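Local coordinates for protein threonine--tRNA ligase catalytic subunit (Aeropyrum pernix, PDB 3A32) that probably attaches threonine to tRNA(Thr) in two steps, activating the amino acid with ATP and then passing it to the acceptor end of the tRNA, at residues A337-V343 and F372-K377; V71-A77 and Y114-L118. All coordinates share one frame; numbering follows the deposited sequence.

Contact 1: residues A337-V343 and F372-K377; sequences APIQFAV and FRVAVK
The carbonyl oxygen of Ala337 is gripped side-on by the guanidinium of Arg373, with NH2 at 2.8 Å and NE at 3.0 Å from Ala337 O. Both nitrogens reach it from the same face of its carbonyl plane, NH2 standing well above that plane, whereas the oxygen itself lies almost within the guanidinium plane. The arginine chain folds back to make this possible, turning about the CG-CD bond (chi3 -60°), and NE adds a weak bond to Pro338 O. Gln340 covers the group: its amide stacks on one guanidinium face, the planes 10° apart, with CD 3.7 Å from Arg373 NH2. The same amide turns OE1 to the backbone, where Arg373 N meets it on a lone pair at 2.9 Å. NE2 bonds to Phe334 O, while Arg373 NH1 goes to Ile463 O and NH2 also to Thr335 O, partners that fix both flat groups. Arg373 O in turn accepts from two successive amides, Gln340 N and Phe341 N, and from there the chains run as parallel strands, pairing Phe341 with Val374, Ala342 with Ala375 and Val343 with Val376. Strand 341-347, helix 353-369 and strand 373-380 form a beta-alpha-beta unit of the anticodon-binding domain, with these two strands adjacent in its mixed sheet. On the face carrying Phe341 and Val374, where Leu367 of the helix packs, Phe341 presents its edge to Phe372 in a T-shaped pair. The centroids are 5.2 Å apart and the planes meet at 78°, with CE2 of Phe341 3.8 Å from CG of Phe372. On the other face, Ile339 lays CG2 and CD1 against the methyl of Ala375, CG2 lying 3.8 Å from Ala375 CB.

Contact 2: residues V71-A77 and Y114-L118; sequences VETPIIA and YHILL
Pro74 covers one face of the Tyr114 ring and Ile76 takes its hydroxyl. Pro74 CD sits 3.6 Å from the centroid of the Tyr114 ring and 6° off its normal, a centred CH-pi contact, while Tyr114 OH donates to Ile76 O at 2.6 Å. That acceptor lies in the ring plane, and the hydroxyl approaches it in the carbonyl plane on a lone pair. Ala77 CB closes in beside the hydroxyl, and at the root of the ring Thr73 CB lies 3.5 Å from Tyr114 CB, the two side chains sliding past each other in opposite directions. With OG1 between the backbone N and the carbonyl carbon (chi1 62°), the Thr73 methyl CG2 is left anti to the carbonyl carbon, where it meets the edge of His115, 3.7 Å from CD2; OG1 bonds to Glu138.

Toward Val71 the fit is looser, made of van der Waals contacts across the segments. Val71 meets Leu118 tip to tip, with CB 3.8 Å from Leu118 CD1, and its CG2 comes obliquely to the His115 ring, 3.7 Å from NE2. Between Val71 and Thr73, Glu72 sets out away from the helix, is partly exposed, and forms salt bridges with Arg52 and Arg141 of the second subunit. Val41 of that subunit packs on Pro74.

His115 carries the contact to the metal: NE2 bonds to Glu138 and ND1 to ND1 of His166, a zinc ligand, which makes His115 a second-shell residue. Helix 112-126, whose first residue Cys112 is another ligand, is thus packed against the dimer-facing segment 71-77 beside the zinc site of a class II threonyl-tRNA synthetase core.

How the contacts relate
The two contacts lie on opposite sides of the chain's centre, with their own centres 37 Å apart and their nearest atoms about 19 Å apart, so neither touches the other. They follow in series along the chain, contact 2 closing before contact 1 opens. Contact 2 belongs to the catalytic region: the His115 side chain is about 6 Å from the zinc ion, which Cys112, His166 and His310 bind, and segment 71-77 of contact 2 also meets the second subunit. Contact 1 is in the anticodon-binding domain, far from the zinc site, and no other chain of the assembly touches its segments.

Contact 1: residues A337-V343 and F372-K377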
loop_
_atom_site.group_PDB
_atom_site.type_symbol
_atom_site.label_atom_id
_atom_site.label_comp_id
_atom_site.label_asym_id
_atom_site.label_seq_id
_atom_site.Cartn_x
_atom_site.Cartn_y
_atom_site.Cartn_z
ATOM N N ALA A 337 -9.187 -13.567 0.309
ATOM C CA ALA A 337 -8.856 -14.975 0.191
ATOM C C ALA A 337 -7.664 -15.089 -0.768
ATOM O O ALA A 337 -7.710 -14.577 -1.903
ATOM C CB ALA A 337 -10.080 -15.762 -0.355
ATOM N N PRO A 338 -6.595 -15.803 -0.350
ATOM C CA PRO A 338 -5.491 -16.045 -1.296
ATOM C C PRO A 338 -6.011 -16.586 -2.651
ATOM O O PRO A 338 -5.686 -16.021 -3.710
ATOM C CB PRO A 338 -4.617 -17.061 -0.549
ATOM C CG PRO A 338 -4.859 -16.737 0.927
ATOM C CD PRO A 338 -6.359 -16.439 0.964
ATOM N N ILE A 339 -6.822 -17.657 -2.632
ATOM C CA ILE A 339 -7.464 -18.163 -3.859
ATOM C C ILE A 339 -8.945 -17.783 -3.831
ATOM O O ILE A 339 -9.695 -18.231 -2.944
ATOM C CB ILE A 339 -7.283 -19.716 -4.022
ATOM C CG1 ILE A 339 -5.787 -20.081 -4.059
ATOM C CG2 ILE A 339 -8.034 -20.227 -5.279
ATOM C CD1 ILE A 339 -5.470 -21.630 -4.032
ATOM N N GLN A 340 -9.373 -16.954 -4.787
ATOM C CA GLN A 340 -10.758 -16.527 -4.855
ATOM C C GLN A 340 -11.687 -17.521 -5.552
ATOM O O GLN A 340 -12.777 -17.815 -5.050
ATOM C CB GLN A 340 -10.825 -15.138 -5.502
ATOM C CG GLN A 340 -10.226 -14.057 -4.540
ATOM C CD GLN A 340 -10.276 -12.691 -5.092
ATOM O OE1 GLN A 340 -9.706 -12.413 -6.146
ATOM N NE2 GLN A 340 -10.936 -11.787 -4.370
ATOM N N PHE A 341 -11.269 -18.036 -6.708
ATOM C CA PHE A 341 -12.037 -19.059 -7.436
ATOM C C PHE A 341 -11.118 -20.220 -7.624
ATOM O O PHE A 341 -10.054 -20.042 -8.227
ATOM C CB PHE A 341 -12.474 -18.571 -8.834
ATOM C CG PHE A 341 -13.608 -17.588 -8.801
ATOM C CD1 PHE A 341 -14.931 -18.036 -8.678
ATOM C CD2 PHE A 341 -13.357 -16.216 -8.838
ATOM C CE1 PHE A 341 -15.989 -17.126 -8.621
ATOM C CE2 PHE A 341 -14.409 -15.289 -8.779
ATOM C CZ PHE A 341 -15.733 -15.735 -8.702
ATOM N N ALA A 342 -11.507 -21.410 -7.136
ATOM C CA ALA A 342 -10.801 -22.624 -7.544
ATOM C C ALA A 342 -11.661 -23.267 -8.642
ATOM O O ALA A 342 -12.866 -23.503 -8.422
ATOM C CB ALA A 342 -10.597 -23.580 -6.384
ATOM N N VAL A 343 -11.070 -23.496 -9.805
ATOM C CA VAL A 343 -11.758 -24.073 -10.957
ATOM C C VAL A 343 -11.263 -25.513 -11.099
ATOM O O VAL A 343 -10.069 -25.749 -11.352
ATOM C CB VAL A 343 -11.481 -23.256 -12.274
ATOM C CG1 VAL A 343 -12.161 -23.893 -13.471
ATOM C CG2 VAL A 343 -11.942 -21.749 -12.143
ATOM N N PHE A 372 -9.308 -11.398 -10.803
ATOM C CA PHE A 372 -9.525 -12.324 -9.687
ATOM C C PHE A 372 -8.326 -13.201 -9.441
ATOM O O PHE A 372 -7.476 -13.400 -10.355
ATOM C CB PHE A 372 -10.744 -13.231 -9.937
ATOM C CG PHE A 372 -12.063 -12.489 -9.959
ATOM C CD1 PHE A 372 -12.543 -11.872 -8.794
ATOM C CD2 PHE A 372 -12.825 -12.439 -11.116
ATOM C CE1 PHE A 372 -13.761 -11.209 -8.775
ATOM C CE2 PHE A 372 -14.050 -11.762 -11.129
ATOM C CZ PHE A 372 -14.495 -11.125 -9.942
ATOM N N ARG A 373 -8.271 -13.774 -8.234
ATOM C CA ARG A 373 -7.236 -14.782 -7.909
ATOM C C ARG A 373 -7.784 -16.210 -8.143
ATOM O O ARG A 373 -8.742 -16.646 -7.471
ATOM C CB ARG A 373 -6.688 -14.565 -6.503
ATOM C CG ARG A 373 -5.822 -13.243 -6.386
ATOM C CD ARG A 373 -5.214 -13.037 -5.026
ATOM N NE ARG A 373 -6.196 -12.937 -3.956
ATOM C CZ ARG A 373 -6.845 -11.820 -3.610
ATOM N NH1 ARG A 373 -6.602 -10.680 -4.263
ATOM N NH2 ARG A 373 -7.715 -11.831 -2.592
ATOM N N VAL A 374 -7.159 -16.919 -9.093
ATOM C CA VAL A 374 -7.699 -18.153 -9.664
ATOM C C VAL A 374 -6.675 -19.319 -9.494
ATOM O O VAL A 374 -5.455 -19.120 -9.642
ATOM C CB VAL A 374 -8.110 -17.959 -11.186
ATOM C CG1 VAL A 374 -8.855 -19.221 -11.753
ATOM C CG2 VAL A 374 -9.007 -16.740 -11.350
ATOM N N ALA A 375 -7.167 -20.504 -9.135
ATOM C CA ALA A 375 -6.367 -21.717 -9.202
ATOM C C ALA A 375 -7.171 -22.796 -9.954
ATOM O O ALA A 375 -8.338 -23.038 -9.627
ATOM C CB ALA A 375 -5.998 -22.177 -7.793
ATOM N N VAL A 376 -6.574 -23.404 -10.982
ATOM C CA VAL A 376 -7.207 -24.519 -11.712
ATOM C C VAL A 376 -6.647 -25.801 -11.159
ATOM O O VAL A 376 -5.445 -25.892 -10.927
ATOM C CB VAL A 376 -6.890 -24.476 -13.193
ATOM C CG1 VAL A 376 -7.491 -25.728 -13.916
ATOM C CG2 VAL A 376 -7.439 -23.228 -13.793
ATOM N N LYS A 377 -7.526 -26.763 -10.901
ATOM C CA LYS A 377 -7.101 -28.093 -10.478
ATOM C C LYS A 377 -7.625 -29.134 -11.507
ATOM O O LYS A 377 -8.788 -29.148 -11.826
ATOM C CB LYS A 377 -7.621 -28.383 -9.057
ATOM C CG LYS A 377 -7.333 -29.790 -8.476
ATOM C CD LYS A 377 -5.814 -30.131 -8.430
ATOM C CE LYS A 377 -5.649 -31.583 -8.014
ATOM N NZ LYS A 377 -4.231 -31.926 -7.653
#

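Contact 2: residues V71-A77 and Y114-L118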
loop_
_atom_site.group_PDB
_atom_site.type_symbol
_atom_site.label_atom_id
_atom_site.label_comp_id
_atom_site.label_asym_id
_atom_site.label_seq_id
_atom_site.Cartn_x
_atom_site.Cartn_y
_atom_site.Cartn_z
ATOM N N VAL A 71 -2.005 9.070 5.153
ATOM C CA VAL A 71 -0.631 9.434 5.098
ATOM C C VAL A 71 0.263 8.205 5.184
ATOM O O VAL A 71 -0.173 7.080 5.500
ATOM C CB VAL A 71 -0.242 10.506 6.173
ATOM C CG1 VAL A 71 -1.139 11.753 6.036
ATOM C CG2 VAL A 71 -0.270 9.922 7.580
ATOM N N GLU A 72 1.502 8.421 4.824
ATOM C CA GLU A 72 2.550 7.416 5.015
ATOM C C GLU A 72 3.739 8.202 5.590
ATOM O O GLU A 72 4.122 9.265 5.039
ATOM C CB GLU A 72 2.875 6.694 3.701
ATOM C CG GLU A 72 4.176 5.866 3.765
ATOM C CD GLU A 72 4.376 4.859 2.590
ATOM O OE1 GLU A 72 3.523 4.831 1.675
ATOM O OE2 GLU A 72 5.389 4.057 2.627
ATOM N N THR A 73 4.260 7.738 6.730
ATOM C CA THR A 73 5.346 8.477 7.404
ATOM C C THR A 73 6.612 7.616 7.405
ATOM O O THR A 73 6.519 6.393 7.252
ATOM C CB THR A 73 4.927 9.017 8.841
ATOM O OG1 THR A 73 4.592 7.927 9.725
ATOM C CG2 THR A 73 3.733 10.030 8.763
ATOM N N PRO A 74 7.801 8.239 7.567
ATOM C CA PRO A 74 9.017 7.445 7.463
ATOM C C PRO A 74 9.157 6.303 8.430
ATOM O O PRO A 74 8.573 6.296 9.529
ATOM C CB PRO A 74 10.122 8.457 7.709
ATOM C CG PRO A 74 9.503 9.761 7.279
ATOM C CD PRO A 74 8.102 9.654 7.784
ATOM N N ILE A 75 9.943 5.325 8.007
ATOM C CA ILE A 75 10.237 4.191 8.832
ATOM C C ILE A 75 11.314 4.434 9.894
ATOM O O ILE A 75 11.293 3.752 10.953
ATOM C CB ILE A 75 10.467 2.956 7.934
ATOM C CG1 ILE A 75 9.089 2.657 7.326
ATOM C CG2 ILE A 75 11.127 1.772 8.736
ATOM C CD1 ILE A 75 8.897 1.346 6.692
ATOM N N ILE A 76 12.223 5.386 9.641
ATOM C CA ILE A 76 13.264 5.721 10.601
ATOM C C ILE A 76 13.119 7.172 11.036
ATOM O O ILE A 76 12.374 7.935 10.425
ATOM C CB ILE A 76 14.661 5.400 10.096
ATOM C CG1 ILE A 76 15.039 6.261 8.851
ATOM C CG2 ILE A 76 14.781 3.880 9.861
ATOM C CD1 ILE A 76 16.630 6.267 8.468
ATOM N N ALA A 77 13.758 7.530 12.133
ATOM C CA ALA A 77 13.715 8.905 12.608
ATOM C C ALA A 77 14.889 9.140 13.525
ATOM O O ALA A 77 15.337 8.214 14.186
ATOM C CB ALA A 77 12.409 9.203 13.371
ATOM N N TYR A 114 5.258 11.454 14.207
ATOM C CA TYR A 114 5.231 11.836 12.780
ATOM C C TYR A 114 3.889 12.468 12.411
ATOM O O TYR A 114 3.866 13.519 11.798
ATOM C CB TYR A 114 5.632 10.678 11.850
ATOM C CG TYR A 114 7.161 10.565 11.567
ATOM C CD1 TYR A 114 7.835 9.351 11.695
ATOM C CD2 TYR A 114 7.895 11.652 11.117
ATOM C CE1 TYR A 114 9.195 9.225 11.423
ATOM C CE2 TYR A 114 9.261 11.527 10.811
ATOM C CZ TYR A 114 9.897 10.330 10.973
ATOM O OH TYR A 114 11.250 10.227 10.694
ATOM N N HIS A 115 2.777 11.865 12.841
ATOM C CA HIS A 115 1.411 12.396 12.547
ATOM C C HIS A 115 1.213 13.771 13.145
ATOM O O HIS A 115 0.550 14.583 12.536
ATOM C CB HIS A 115 0.318 11.439 13.052
ATOM C CG HIS A 115 0.253 10.159 12.268
ATOM N ND1 HIS A 115 -0.760 9.235 12.414
ATOM C CD2 HIS A 115 1.069 9.673 11.298
ATOM C CE1 HIS A 115 -0.570 8.246 11.563
ATOM N NE2 HIS A 115 0.529 8.486 10.878
ATOM N N ILE A 116 1.801 14.014 14.334
ATOM C CA ILE A 116 1.799 15.353 14.958
ATOM C C ILE A 116 2.653 16.374 14.220
ATOM O O ILE A 116 2.243 17.505 14.094
ATOM C CB ILE A 116 2.198 15.335 16.441
ATOM C CG1 ILE A 116 1.182 14.527 17.227
ATOM C CG2 ILE A 116 2.301 16.797 17.016
ATOM C CD1 ILE A 116 1.808 14.017 18.489
ATOM N N LEU A 117 3.827 15.984 13.734
ATOM C CA LEU A 117 4.601 16.875 12.889
ATOM C C LEU A 117 3.807 17.301 11.633
ATOM O O LEU A 117 3.894 18.463 11.183
ATOM C CB LEU A 117 5.966 16.252 12.512
ATOM C CG LEU A 117 7.097 16.104 13.569
ATOM C CD1 LEU A 117 8.340 15.479 12.927
ATOM C CD2 LEU A 117 7.511 17.451 14.264
ATOM N N LEU A 118 3.052 16.369 11.050
ATOM C CA LEU A 118 2.237 16.663 9.862
ATOM C C LEU A 118 1.118 17.633 10.192
ATOM O O LEU A 118 0.815 18.492 9.415
ATOM C CB LEU A 118 1.612 15.375 9.247
ATOM C CG LEU A 118 2.591 14.369 8.584
ATOM C CD1 LEU A 118 1.896 13.189 7.910
ATOM C CD2 LEU A 118 3.492 15.084 7.593
#